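Local coordinates for ferredoxin-like protein of unknown function (Thermobifida fusca, PDB 3BGU), which is of unknown function but adopts the ferredoxin-like fold of stress-responsive A/B barrel domain proteins, forms a dimer and binds nitrobenzene in the crystal, at residues G70-A75 with L106-A111; A45-P50 with Y59-D64. All blocks are in the same frame, centred on the assembly; numbering follows the deposited sequence.

From the N terminus, strand 21-30 leads into helix 36-48, whose end begins contact 2. This contact closes the short connection to strand 56-63 and packs the helix on that outer strand. The chain then loops round to residues 70-75, where contact 1 opens; it closes only at 106-111, after strand 74-81 and helices 82-91 and 93-102, and reaches the opposite outer strand. The centres of contact 1 and contact 2 are 14 Å apart, and the two follow in series, neither nested nor crossed. Probable hydrogen bonds join them, Asp64 N to Asp73 O and Asn71 ND2 to Asp64 OD1. Contact 2 packs a helix on the sheet, contact 1 spans one end of it, and both also touch the second subunit.

Contact 1 (G70-A75 with L106-A111); sequences GNYDFA and LADRVA. With NBZ (nitrobenzene), chain N; EDO (1,2-ethanediol), chain I; EDO (1,2-ethanediol), chain K.
Tyr72 and Asp108 form a polar side-chain bridge across one end of the antiparallel sheet, with no direct backbone pairing between 70-75 and 106-111. Strand 21-30 runs between them, and the Tyr72 side chain packs on its residue Arg29 as it reaches over. The phenol OH donates to Asp108 OD2 at 2.4 Å, a very short separation whose exact value is best treated with caution. OD2 meets the ring at its edge and near its plane, while the carboxylate is turned 80° from the ring. Asp108 holds its CG anti to the backbone N (chi1 -168°), which carries the carboxylate out to the hydroxyl. The other oxygen, OD1, accepts a hydrogen bond from O1 of the chain I ethanediol at 2.8 Å, so both carboxylate oxygens have partners.

Beside the polar pair, Tyr72 CE2 lies 4.4 Å from Val110 CG2, a loose apolar contact at an oblique angle to the ring. Tyr72 and Val110 also pack on Val110 and Tyr72, respectively, of the second subunit. Arg109 points away from 70-75, and its extended chain carries the guanidinium to nitrobenzene: NE donates to O1 at 2.7 Å and NH2 to O2 at 2.9 Å, both nearly straight. His24 gives the ligand a further hydrogen bond. Classic beta bulges lie at both feet of the bridge, Asp73 and Phe74 facing Phe28 and Ala107 and Asp108 facing Arg29 of the intervening strand 21-30, within a ferredoxin-like sheet whose one face packs against a second subunit, as in dimeric alpha/beta barrels.

Contact 2 (A45-P50 with Y59-D64); sequences ALSKLP and YAFGAD. With EDO (1,2-ethanediol), chain E; EDO (1,2-ethanediol), chain H.
The Phe61 ring has Leu46 CB over one face and the chain H ethanediol over the other, with Ser47 OG at its edge. Leu46 CB stands 3.6 Å from the Phe61 ring centroid and only 8° off the normal, a well-centred CH-pi contact, while Leu46 CD1 reaches the CG end of the same ring. Ser47 OG lies in the ring plane, 3.3 Å from Phe61 CZ; its hydrogen bond goes to Ile43 O, one turn earlier in the helix. Phe61 CG sits between the backbone N and the carbonyl carbon (chi1 50°), which lifts the ring from the strand towards the helix.

This is the packing of the first helix on an outer strand of a ferredoxin-like sheet, and Leu46 also touches nitrobenzene in the adjoining pocket. Farther along, C2 of the chain E ethanediol covers one face of the Tyr59 ring, and Pro50 CB meets the ring obliquely, 3.8 Å from Tyr59 CZ. That ethanediol donates to Leu46 O and Pro50 O, bridging a carbonyl of the last helical turn and one just after the helix. A water in the plane of the Tyr59 ring, 2.6 Å from Tyr59 OH, donates to Ser47 O at 2.7 Å.

Contact 1 (G70-A75 with L106-A111)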
loop_
_atom_site.group_PDB
_atom_site.type_symbol
_atom_site.label_atom_id
_atom_site.label_comp_id
_atom_site.label_asym_id
_atom_site.label_seq_id
_atom_site.Cartn_x
_atom_site.Cartn_y
_atom_site.Cartn_z
ATOM N N GLY A 70 4.802 -9.111 -13.098
ATOM C CA GLY A 70 3.831 -8.065 -13.446
ATOM C C GLY A 70 3.661 -7.016 -12.389
ATOM O O GLY A 70 2.881 -6.078 -12.588
ATOM N N ASN A 71 4.397 -7.155 -11.296
ATOM C CA ASN A 71 4.328 -6.162 -10.217
ATOM C C ASN A 71 4.908 -4.826 -10.681
ATOM O O ASN A 71 5.726 -4.754 -11.607
ATOM C CB ASN A 71 5.150 -6.574 -9.000
ATOM C CG ASN A 71 4.471 -7.530 -8.112
ATOM O OD1 ASN A 71 3.376 -8.010 -8.397
ATOM N ND2 ASN A 71 5.120 -7.800 -6.963
ATOM N N TYR A 72 4.516 -3.777 -9.962
ATOM C CA TYR A 72 5.164 -2.485 -10.109
ATOM C C TYR A 72 6.488 -2.533 -9.377
ATOM O O TYR A 72 6.856 -3.583 -8.850
ATOM C CB TYR A 72 4.212 -1.362 -9.651
ATOM C CG TYR A 72 3.353 -0.808 -10.736
ATOM C CD1 TYR A 72 3.027 -1.573 -11.840
ATOM C CD2 TYR A 72 2.877 0.482 -10.660
ATOM C CE1 TYR A 72 2.272 -1.053 -12.858
ATOM C CE2 TYR A 72 2.098 1.025 -11.670
ATOM C CZ TYR A 72 1.807 0.226 -12.782
ATOM O OH TYR A 72 1.078 0.664 -13.884
ATOM N N ASP A 73 7.230 -1.420 -9.377
ATOM C CA ASP A 73 8.625 -1.432 -8.970
ATOM C C ASP A 73 8.887 -0.933 -7.558
ATOM O O ASP A 73 9.973 -1.163 -7.036
ATOM C CB ASP A 73 9.452 -0.546 -9.914
ATOM C CG ASP A 73 9.455 -1.082 -11.318
ATOM O OD1 ASP A 73 10.041 -2.150 -11.498
ATOM O OD2 ASP A 73 8.773 -0.516 -12.202
ATOM N N PHE A 74 7.976 -0.135 -6.994
ATOM C CA PHE A 74 8.247 0.610 -5.759
ATOM C C PHE A 74 6.906 0.997 -5.117
ATOM O O PHE A 74 5.954 1.318 -5.848
ATOM C CB PHE A 74 9.153 1.850 -6.101
ATOM C CG PHE A 74 9.904 2.381 -4.929
ATOM C CD1 PHE A 74 9.284 3.232 -4.056
ATOM C CD2 PHE A 74 11.250 2.051 -4.742
ATOM C CE1 PHE A 74 9.938 3.746 -2.969
ATOM C CE2 PHE A 74 11.923 2.552 -3.613
ATOM C CZ PHE A 74 11.238 3.388 -2.726
ATOM N N ALA A 75 6.895 1.014 -3.779
ATOM C CA ALA A 75 5.734 1.395 -2.947
ATOM C C ALA A 75 6.127 2.462 -1.948
ATOM O O ALA A 75 7.250 2.396 -1.374
ATOM C CB ALA A 75 5.182 0.158 -2.177
ATOM N N LEU A 106 8.926 8.253 -13.642
ATOM C CA LEU A 106 7.698 7.460 -13.680
ATOM C C LEU A 106 7.233 7.045 -15.060
ATOM O O LEU A 106 7.161 7.868 -15.962
ATOM C CB LEU A 106 6.562 8.228 -13.008
ATOM C CG LEU A 106 6.709 8.404 -11.485
ATOM C CD1 LEU A 106 5.597 9.329 -10.903
ATOM C CD2 LEU A 106 6.739 7.096 -10.724
ATOM N N ALA A 107 6.914 5.755 -15.220
ATOM C CA ALA A 107 6.137 5.285 -16.356
ATOM C C ALA A 107 4.673 5.262 -15.946
ATOM O O ALA A 107 3.772 5.576 -16.740
ATOM C CB ALA A 107 6.609 3.893 -16.828
ATOM N N ASP A 108 4.430 4.914 -14.678
ATOM C CA ASP A 108 3.134 5.000 -14.120
ATOM C C ASP A 108 3.165 5.148 -12.598
ATOM O O ASP A 108 4.149 4.819 -11.951
ATOM C CB ASP A 108 2.328 3.788 -14.484
ATOM C CG ASP A 108 0.901 3.979 -14.167
ATOM O OD1 ASP A 108 0.402 5.161 -14.257
ATOM O OD2 ASP A 108 0.295 2.959 -13.822
ATOM N N ARG A 109 2.066 5.676 -12.077
ATOM C CA ARG A 109 1.857 5.809 -10.620
ATOM C C ARG A 109 0.377 5.548 -10.342
ATOM O O ARG A 109 -0.485 6.156 -11.018
ATOM C CB ARG A 109 2.182 7.206 -10.149
ATOM C CG ARG A 109 1.833 7.545 -8.712
ATOM C CD ARG A 109 1.972 9.034 -8.391
ATOM N NE ARG A 109 1.529 9.313 -7.038
ATOM C CZ ARG A 109 0.258 9.547 -6.697
ATOM N NH1 ARG A 109 -0.723 9.522 -7.597
ATOM N NH2 ARG A 109 -0.087 9.766 -5.428
ATOM N N VAL A 110 0.052 4.661 -9.385
ATOM C CA VAL A 110 -1.322 4.455 -9.013
ATOM C C VAL A 110 -1.402 4.651 -7.517
ATOM O O VAL A 110 -0.471 4.253 -6.773
ATOM C CB VAL A 110 -1.807 3.057 -9.385
ATOM C CG1 VAL A 110 -3.200 2.794 -8.758
ATOM C CG2 VAL A 110 -1.828 2.837 -10.887
ATOM N N ALA A 111 -2.472 5.278 -7.056
ATOM C CA ALA A 111 -2.614 5.651 -5.632
ATOM C C ALA A 111 -4.064 5.356 -5.137
ATOM O O ALA A 111 -5.064 5.373 -5.895
ATOM C CB ALA A 111 -2.285 7.132 -5.438
HETATM C C1 NBZ N . 4.148 10.122 -1.674
HETATM C C2 NBZ N . 5.170 10.422 -0.786
HETATM C C3 NBZ N . 6.419 10.746 -1.232
HETATM C C4 NBZ N . 6.633 10.859 -2.591
HETATM C C5 NBZ N . 5.634 10.563 -3.514
HETATM C C6 NBZ N . 4.353 10.220 -3.055
HETATM N N1 NBZ N . 3.295 9.940 -3.950
HETATM O O1 NBZ N . 3.471 9.826 -5.170
HETATM O O2 NBZ N . 2.128 9.766 -3.529
HETATM C C1 EDO I . -2.958 5.996 -12.665
HETATM O O1 EDO I . -2.308 5.116 -13.564
HETATM C C2 EDO I . -4.427 6.358 -12.891
HETATM O O2 EDO I . -4.961 6.029 -14.197
HETATM C C1 EDO K . 9.037 -5.969 -14.784
HETATM O O1 EDO K . 9.285 -5.997 -16.233
HETATM C C2 EDO K . 9.081 -7.400 -14.204
HETATM O O2 EDO K . 7.777 -7.983 -13.818
#

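Contact 2 (A45-P50 with Y59-D64)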
loop_
_atom_site.group_PDB
_atom_site.type_symbol
_atom_site.label_atom_id
_atom_site.label_comp_id
_atom_site.label_asym_id
_atom_site.label_seq_id
_atom_site.Cartn_x
_atom_site.Cartn_y
_atom_site.Cartn_z
ATOM N N ALA A 45 15.833 10.092 -0.614
ATOM C CA ALA A 45 14.917 11.234 -0.562
ATOM C C ALA A 45 13.732 10.962 0.340
ATOM O O ALA A 45 13.375 11.830 1.146
ATOM C CB ALA A 45 14.462 11.649 -1.973
ATOM N N LEU A 46 13.115 9.787 0.242
ATOM C CA LEU A 46 11.956 9.439 1.032
ATOM C C LEU A 46 12.361 9.342 2.528
ATOM O O LEU A 46 11.533 9.576 3.414
ATOM C CB LEU A 46 11.231 8.177 0.544
ATOM C CG LEU A 46 10.653 8.278 -0.858
ATOM C CD1 LEU A 46 10.243 6.890 -1.348
ATOM C CD2 LEU A 46 9.509 9.279 -0.861
ATOM N N SER A 47 13.606 8.950 2.792
ATOM C CA SER A 47 14.079 8.773 4.157
ATOM C C SER A 47 14.360 10.122 4.839
ATOM O O SER A 47 14.160 10.298 6.044
ATOM C CB SER A 47 15.385 7.945 4.249
ATOM O OG SER A 47 15.265 6.695 3.595
ATOM N N LYS A 48 14.923 11.075 4.080
ATOM C CA LYS A 48 15.375 12.398 4.603
ATOM C C LYS A 48 14.394 13.576 4.377
ATOM O O LYS A 48 14.466 14.560 5.086
ATOM C CB LYS A 48 16.797 12.740 4.113
ATOM C CG LYS A 48 17.812 11.669 4.612
ATOM C CD LYS A 48 19.233 12.210 4.729
ATOM C CE LYS A 48 20.191 11.060 5.017
ATOM N NZ LYS A 48 21.577 11.496 5.209
ATOM N N LEU A 49 13.494 13.430 3.418
ATOM C CA LEU A 49 12.421 14.371 3.132
ATOM C C LEU A 49 11.031 13.783 3.417
ATOM O O LEU A 49 10.130 13.846 2.593
ATOM C CB LEU A 49 12.494 14.749 1.633
ATOM C CG LEU A 49 13.703 15.552 1.224
ATOM C CD1 LEU A 49 13.761 15.616 -0.315
ATOM C CD2 LEU A 49 13.730 16.972 1.793
ATOM N N PRO A 50 10.804 13.280 4.621
ATOM C CA PRO A 50 9.577 12.550 4.805
ATOM C C PRO A 50 8.284 13.399 4.990
ATOM O O PRO A 50 7.194 12.848 5.088
ATOM C CB PRO A 50 9.854 11.792 6.107
ATOM C CG PRO A 50 10.614 12.689 6.861
ATOM C CD PRO A 50 11.561 13.317 5.869
ATOM N N TYR A 59 5.167 5.720 8.250
ATOM C CA TYR A 59 5.447 5.582 6.831
ATOM C C TYR A 59 6.328 4.396 6.622
ATOM O O TYR A 59 7.016 3.956 7.526
ATOM C CB TYR A 59 6.036 6.832 6.193
ATOM C CG TYR A 59 7.261 7.409 6.819
ATOM C CD1 TYR A 59 7.167 8.360 7.813
ATOM C CD2 TYR A 59 8.530 7.008 6.407
ATOM C CE1 TYR A 59 8.276 8.909 8.395
ATOM C CE2 TYR A 59 9.649 7.525 6.974
ATOM C CZ TYR A 59 9.524 8.495 7.960
ATOM O OH TYR A 59 10.662 9.024 8.521
ATOM N N ALA A 60 6.299 3.887 5.388
ATOM C CA ALA A 60 7.097 2.765 4.981
ATOM C C ALA A 60 7.241 2.863 3.471
ATOM O O ALA A 60 6.297 3.284 2.783
ATOM C CB ALA A 60 6.403 1.440 5.422
ATOM N N PHE A 61 8.423 2.483 2.962
ATOM C CA PHE A 61 8.577 2.463 1.522
ATOM C C PHE A 61 9.694 1.503 1.131
ATOM O O PHE A 61 10.530 1.119 1.960
ATOM C CB PHE A 61 8.911 3.862 0.979
ATOM C CG PHE A 61 10.047 4.527 1.723
ATOM C CD1 PHE A 61 11.366 4.221 1.437
ATOM C CD2 PHE A 61 9.802 5.417 2.766
ATOM C CE1 PHE A 61 12.415 4.840 2.154
ATOM C CE2 PHE A 61 10.835 5.987 3.469
ATOM C CZ PHE A 61 12.155 5.685 3.185
ATOM N N GLY A 62 9.663 1.095 -0.127
ATOM C CA GLY A 62 10.673 0.177 -0.620
ATOM C C GLY A 62 10.468 -0.339 -2.016
ATOM O O GLY A 62 9.411 -0.138 -2.639
ATOM N N ALA A 63 11.550 -0.937 -2.550
ATOM C CA ALA A 63 11.567 -1.490 -3.899
ATOM C C ALA A 63 10.892 -2.854 -3.916
ATOM O O ALA A 63 10.968 -3.624 -2.959
ATOM C CB ALA A 63 12.972 -1.617 -4.414
ATOM N N ASP A 64 10.289 -3.153 -5.057
ATOM C CA ASP A 64 9.642 -4.451 -5.225
ATOM C C ASP A 64 10.677 -5.574 -5.096
ATOM O O ASP A 64 11.834 -5.425 -5.554
ATOM C CB ASP A 64 8.967 -4.524 -6.585
ATOM C CG ASP A 64 8.236 -5.828 -6.767
ATOM O OD1 ASP A 64 7.297 -6.041 -5.995
ATOM O OD2 ASP A 64 8.704 -6.693 -7.550
HETATM C C1 EDO E . 7.902 9.035 2.801
HETATM O O1 EDO E . 8.958 9.999 2.609
HETATM C C2 EDO E . 7.194 9.512 4.045
HETATM O O2 EDO E . 6.370 10.624 3.777
HETATM C C1 EDO H . 11.284 2.373 4.929
HETATM O O1 EDO H . 10.110 1.578 5.136
HETATM C C2 EDO H . 11.250 3.507 5.930
HETATM O O2 EDO H . 11.577 3.001 7.221
HETATM O O HOH W 1 12.955 8.302 7.464
#